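Dihydropteridine reductase (Caenorhabditis elegans, PDB 1OOE) probably converts quinonoid dihydrobiopterin into tetrahydrobiopterin with NADH or NADPH, as a homodimeric member of the short-chain dehydrogenase/reductase family. Local coordinates at residues A[122-127]-A[207-212]; A[17-22]-A[75-80]. All coordinates share one frame; numbering follows the deposited sequence.

Contact 1 of 2, residues A[122-127]-A[207-212]; sequences GGLLQL and KWTTET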
loop_
_atom_site.group_PDB
_atom_site.type_symbol
_atom_site.label_atom_id
_atom_site.label_comp_id
_atom_site.label_asym_id
_atom_site.label_seq_id
_atom_site.Cartn_x
_atom_site.Cartn_y
_atom_site.Cartn_z
ATOM N N GLY A 122 22.711 14.337 -4.758
ATOM C CA GLY A 122 22.239 15.595 -4.206
ATOM C C GLY A 122 20.954 16.087 -4.854
ATOM O O GLY A 122 20.452 17.153 -4.506
ATOM N N GLY A 123 20.418 15.317 -5.798
ATOM C CA GLY A 123 19.195 15.717 -6.476
ATOM C C GLY A 123 17.941 15.531 -5.647
ATOM O O GLY A 123 18.013 15.090 -4.503
ATOM N N LEU A 124 16.789 15.852 -6.234
ATOM C CA LEU A 124 15.510 15.745 -5.538
ATOM C C LEU A 124 14.480 14.837 -6.203
ATOM O O LEU A 124 14.262 14.914 -7.409
ATOM C CB LEU A 124 14.885 17.139 -5.397
ATOM C CG LEU A 124 13.440 17.216 -4.892
ATOM C CD1 LEU A 124 13.385 16.802 -3.437
ATOM C CD2 LEU A 124 12.902 18.635 -5.066
ATOM N N LEU A 125 13.863 13.970 -5.402
ATOM C CA LEU A 125 12.782 13.112 -5.880
ATOM C C LEU A 125 11.564 13.578 -5.087
ATOM O O LEU A 125 11.603 13.624 -3.855
ATOM C CB LEU A 125 13.035 11.629 -5.580
ATOM C CG LEU A 125 11.789 10.730 -5.718
ATOM C CD1 LEU A 125 11.343 10.664 -7.178
ATOM C CD2 LEU A 125 12.099 9.330 -5.195
ATOM N N GLN A 126 10.501 13.959 -5.784
ATOM C CA GLN A 126 9.281 14.395 -5.110
ATOM C C GLN A 126 8.136 13.469 -5.490
ATOM O O GLN A 126 7.955 13.135 -6.662
ATOM C CB GLN A 126 8.951 15.844 -5.485
ATOM C CG GLN A 126 7.559 16.311 -5.065
ATOM C CD GLN A 126 6.539 16.135 -6.172
ATOM O OE1 GLN A 126 6.802 16.485 -7.324
ATOM N NE2 GLN A 126 5.362 15.602 -5.832
ATOM N N LEU A 127 7.386 13.039 -4.483
ATOM C CA LEU A 127 6.248 12.152 -4.689
ATOM C C LEU A 127 5.004 12.839 -4.146
ATOM O O LEU A 127 5.091 13.831 -3.417
ATOM C CB LEU A 127 6.453 10.822 -3.955
ATOM C CG LEU A 127 7.708 10.008 -4.289
ATOM C CD1 LEU A 127 7.742 8.766 -3.414
ATOM C CD2 LEU A 127 7.717 9.629 -5.771
ATOM N N LYS A 207 12.991 25.789 -5.786
ATOM C CA LYS A 207 13.853 26.145 -4.659
ATOM C C LYS A 207 14.582 24.929 -4.090
ATOM O O LYS A 207 15.796 24.961 -3.889
ATOM C CB LYS A 207 13.048 26.805 -3.535
ATOM C CG LYS A 207 13.925 27.286 -2.379
ATOM C CD LYS A 207 13.132 27.917 -1.241
ATOM C CE LYS A 207 12.269 26.891 -0.513
ATOM N NZ LYS A 207 11.648 27.468 0.722
ATOM N N TRP A 208 13.838 23.860 -3.825
ATOM C CA TRP A 208 14.439 22.654 -3.274
ATOM C C TRP A 208 15.403 22.000 -4.264
ATOM O O TRP A 208 16.365 21.340 -3.861
ATOM C CB TRP A 208 13.356 21.647 -2.863
ATOM C CG TRP A 208 12.395 22.149 -1.811
ATOM C CD1 TRP A 208 12.667 23.016 -0.794
ATOM C CD2 TRP A 208 11.024 21.756 -1.647
ATOM N NE1 TRP A 208 11.550 23.189 -0.002
ATOM C CE2 TRP A 208 10.529 22.425 -0.505
ATOM C CE3 TRP A 208 10.167 20.901 -2.352
ATOM C CZ2 TRP A 208 9.213 22.266 -0.053
ATOM C CZ3 TRP A 208 8.857 20.741 -1.901
ATOM C CH2 TRP A 208 8.396 21.421 -0.762
ATOM N N THR A 209 15.151 22.183 -5.555
ATOM C CA THR A 209 16.014 21.598 -6.578
ATOM C C THR A 209 17.355 22.322 -6.665
ATOM O O THR A 209 18.407 21.688 -6.798
ATOM C CB THR A 209 15.343 21.637 -7.972
ATOM O OG1 THR A 209 14.141 20.857 -7.948
ATOM C CG2 THR A 209 16.272 21.063 -9.034
ATOM N N THR A 210 17.311 23.646 -6.571
ATOM C CA THR A 210 18.514 24.472 -6.675
ATOM C C THR A 210 19.259 24.761 -5.370
ATOM O O THR A 210 20.463 25.031 -5.391
ATOM C CB THR A 210 18.184 25.818 -7.350
ATOM O OG1 THR A 210 17.208 26.521 -6.573
ATOM C CG2 THR A 210 17.637 25.588 -8.747
ATOM N N GLU A 211 18.555 24.712 -4.242
ATOM C CA GLU A 211 19.175 24.982 -2.946
ATOM C C GLU A 211 18.910 23.857 -1.952
ATOM O O GLU A 211 17.841 23.795 -1.344
ATOM C CB GLU A 211 18.646 26.303 -2.378
ATOM C CG GLU A 211 18.940 27.516 -3.247
ATOM C CD GLU A 211 20.424 27.832 -3.342
ATOM O OE1 GLU A 211 21.204 26.950 -3.758
ATOM O OE2 GLU A 211 20.811 28.970 -3.004
ATOM N N THR A 212 19.889 22.975 -1.771
ATOM C CA THR A 212 19.723 21.846 -0.857
ATOM C C THR A 212 19.452 22.247 0.595
ATOM O O THR A 212 18.741 21.544 1.311
ATOM C CB THR A 212 20.954 20.904 -0.890
ATOM O OG1 THR A 212 22.137 21.641 -0.565
ATOM C CG2 THR A 212 21.112 20.278 -2.269
#
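Trp208, in the last turn of helix 198-210, meets Leu124 of the strand through its CB, 3.8 Å from Leu124 CD2. The same methyl also lies at the edge of the indole, near the ring plane, an edge approach rather than one over the indole face. Leu124 reaches the helix because CG is anti to the backbone N (chi1 171°), with CD2 as its leading branch. The indole NE1 donates to a bound MES, probably from the crystallisation liquor. Thr209, next along, meets Leu124 CD2 from another side: its OG1 is 3.8 Å away, and the two side chains run at about a right angle. That hydroxyl is hydrogen-bonded to Leu205 O in its own helix. Strand 123-128 is a central parallel strand of the Rossmann-type sheet of the short-chain dehydrogenases, and helix 198-210 packs on one face of it. Glu211 leaves helical geometry, although its N still bonds to Lys207 O (2.8 Å). Thr212 then brings CG2 to 3.9 Å from Gly122 O, where the chain turns a corner. Arg215 bridges the two segments, with NH2 bonded to Gly122 O and NE to Trp208 O.

Contact 2 of 2, residues A[17-22]-A[75-80]; sequences SAILEF and GVFCVA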
loop_
_atom_site.group_PDB
_atom_site.type_symbol
_atom_site.label_atom_id
_atom_site.label_comp_id
_atom_site.label_asym_id
_atom_site.label_seq_id
_atom_site.Cartn_x
_atom_site.Cartn_y
_atom_site.Cartn_z
ATOM N N SER A 17 1.358 19.990 -15.496
ATOM C CA SER A 17 1.578 20.924 -16.591
ATOM C C SER A 17 2.118 22.249 -16.055
ATOM O O SER A 17 2.962 22.886 -16.688
ATOM C CB SER A 17 0.273 21.154 -17.369
ATOM O OG SER A 17 0.460 22.093 -18.413
ATOM N N ALA A 18 1.635 22.661 -14.886
ATOM C CA ALA A 18 2.094 23.904 -14.276
ATOM C C ALA A 18 3.575 23.796 -13.917
ATOM O O ALA A 18 4.352 24.730 -14.137
ATOM C CB ALA A 18 1.278 24.210 -13.024
ATOM N N ILE A 19 3.957 22.657 -13.351
ATOM C CA ILE A 19 5.344 22.423 -12.964
ATOM C C ILE A 19 6.236 22.400 -14.203
ATOM O O ILE A 19 7.284 23.043 -14.233
ATOM C CB ILE A 19 5.482 21.088 -12.189
ATOM C CG1 ILE A 19 4.751 21.202 -10.850
ATOM C CG2 ILE A 19 6.959 20.751 -11.954
ATOM C CD1 ILE A 19 4.556 19.881 -10.138
ATOM N N LEU A 20 5.808 21.668 -15.227
ATOM C CA LEU A 20 6.568 21.568 -16.467
ATOM C C LEU A 20 6.790 22.947 -17.088
ATOM O O LEU A 20 7.912 23.301 -17.453
ATOM C CB LEU A 20 5.836 20.649 -17.453
ATOM C CG LEU A 20 6.530 20.298 -18.776
ATOM C CD1 LEU A 20 5.948 18.997 -19.331
ATOM C CD2 LEU A 20 6.364 21.435 -19.769
ATOM N N GLU A 21 5.721 23.730 -17.195
ATOM C CA GLU A 21 5.826 25.070 -17.766
ATOM C C GLU A 21 6.752 25.968 -16.947
ATOM O O GLU A 21 7.550 26.724 -17.503
ATOM C CB GLU A 21 4.444 25.723 -17.855
ATOM C CG GLU A 21 3.515 25.124 -18.900
ATOM C CD GLU A 21 4.096 25.176 -20.300
ATOM O OE1 GLU A 21 4.884 26.105 -20.584
ATOM O OE2 GLU A 21 3.754 24.298 -21.120
ATOM N N PHE A 22 6.644 25.881 -15.626
ATOM C CA PHE A 22 7.456 26.702 -14.739
ATOM C C PHE A 22 8.954 26.423 -14.864
ATOM O O PHE A 22 9.754 27.354 -14.948
ATOM C CB PHE A 22 7.015 26.505 -13.289
ATOM C CG PHE A 22 7.623 27.489 -12.333
ATOM C CD1 PHE A 22 7.252 28.829 -12.365
ATOM C CD2 PHE A 22 8.570 27.078 -11.403
ATOM C CE1 PHE A 22 7.816 29.748 -11.481
ATOM C CE2 PHE A 22 9.143 27.990 -10.514
ATOM C CZ PHE A 22 8.764 29.325 -10.553
ATOM N N GLY A 75 16.079 16.563 -10.886
ATOM C CA GLY A 75 14.897 16.211 -10.122
ATOM C C GLY A 75 13.916 15.349 -10.892
ATOM O O GLY A 75 13.874 15.371 -12.124
ATOM N N VAL A 76 13.153 14.559 -10.144
ATOM C CA VAL A 76 12.114 13.690 -10.691
ATOM C C VAL A 76 10.889 14.068 -9.861
ATOM O O VAL A 76 10.895 13.917 -8.642
ATOM C CB VAL A 76 12.453 12.190 -10.476
ATOM C CG1 VAL A 76 11.294 11.313 -10.950
ATOM C CG2 VAL A 76 13.722 11.829 -11.245
ATOM N N PHE A 77 9.859 14.591 -10.518
ATOM C CA PHE A 77 8.649 15.015 -9.819
ATOM C C PHE A 77 7.466 14.169 -10.268
ATOM O O PHE A 77 7.082 14.210 -11.432
ATOM C CB PHE A 77 8.365 16.492 -10.110
ATOM C CG PHE A 77 9.577 17.387 -9.998
ATOM C CD1 PHE A 77 10.443 17.290 -8.909
ATOM C CD2 PHE A 77 9.839 18.339 -10.978
ATOM C CE1 PHE A 77 11.552 18.129 -8.800
ATOM C CE2 PHE A 77 10.945 19.185 -10.880
ATOM C CZ PHE A 77 11.803 19.080 -9.790
ATOM N N CYS A 78 6.890 13.408 -9.340
ATOM C CA CYS A 78 5.760 12.541 -9.661
ATOM C C CYS A 78 4.453 13.062 -9.078
ATOM O O CYS A 78 4.271 13.073 -7.860
ATOM C CB CYS A 78 6.025 11.128 -9.138
ATOM S SG CYS A 78 4.791 9.905 -9.646
ATOM N N VAL A 79 3.546 13.485 -9.956
ATOM C CA VAL A 79 2.250 14.016 -9.540
ATOM C C VAL A 79 1.095 13.327 -10.269
ATOM O O VAL A 79 -0.012 13.870 -10.356
ATOM C CB VAL A 79 2.173 15.541 -9.801
ATOM C CG1 VAL A 79 3.152 16.266 -8.886
ATOM C CG2 VAL A 79 2.490 15.845 -11.268
ATOM N N ALA A 80 1.349 12.122 -10.769
ATOM C CA ALA A 80 0.338 11.364 -11.506
ATOM C C ALA A 80 -0.723 10.719 -10.614
ATOM O O ALA A 80 -0.503 10.500 -9.425
ATOM C CB ALA A 80 1.019 10.292 -12.344
#
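Ile19 carries its whole side of this contact and divides it between two branches, one for Phe77 and one for Val79. Its CG2 methyl meets the phenyl ring obliquely, 3.9 Å from Phe77 CD2. The longer branch is extended (chi2 167°) and carries CD1 to 4.1 Å from Val79 CG1. All three side chains leave the backbone toward the opposite segment, and no hydrogen bond joins the segments: the contact is wholly apolar. Phe77 holds its CG anti to the carbonyl carbon (chi1 -46°), and its ring folds back along the strand until one face looks onto Gly75 C, which stands 4.2 Å from the ring plane, nearer the ring's margin than its centre. Val79 lies just past the end of strand 73-78, where its side chain touches what is probably the glycine-rich dinucleotide-binding motif, Gly11, Gly13 and Gly16, which spans the turn into helix 14-25 and its first residues. That helix thus lies against a strand of the Rossmann-type sheet that bonds through Gly75 and Phe77 to Ile7 of strand 4-9, and is flanked by strand 123-128. Phe23 meets the Phe77 ring from the same helix, while helix 198-210 lies alongside, its Ser202 and Leu205 touching Ile19.

From the N terminus, contact 2 closes first: the chain passes through helix 14-25, strands 28-34 and 43-46 and helix 53-68 before strand 73-78 comes to lie against helix 14-25, a loop of 52 residues. Contact 1 opens later and closes a longer one, 79 residues with helices 141-158 and 181-186 and strand 169-175, when helix 198-210 reaches strand 123-128. The two loops follow in series, neither nested nor crossed. They meet in the sheet, where the strands are parallel neighbours: Gln126 N probably bonds to Val76 O, and Cys78 N to Gln126 O. Thr209 OG1 also packs 3.5 Å from Phe77 CZ, linking helix 198-210 directly to the strand of contact 2.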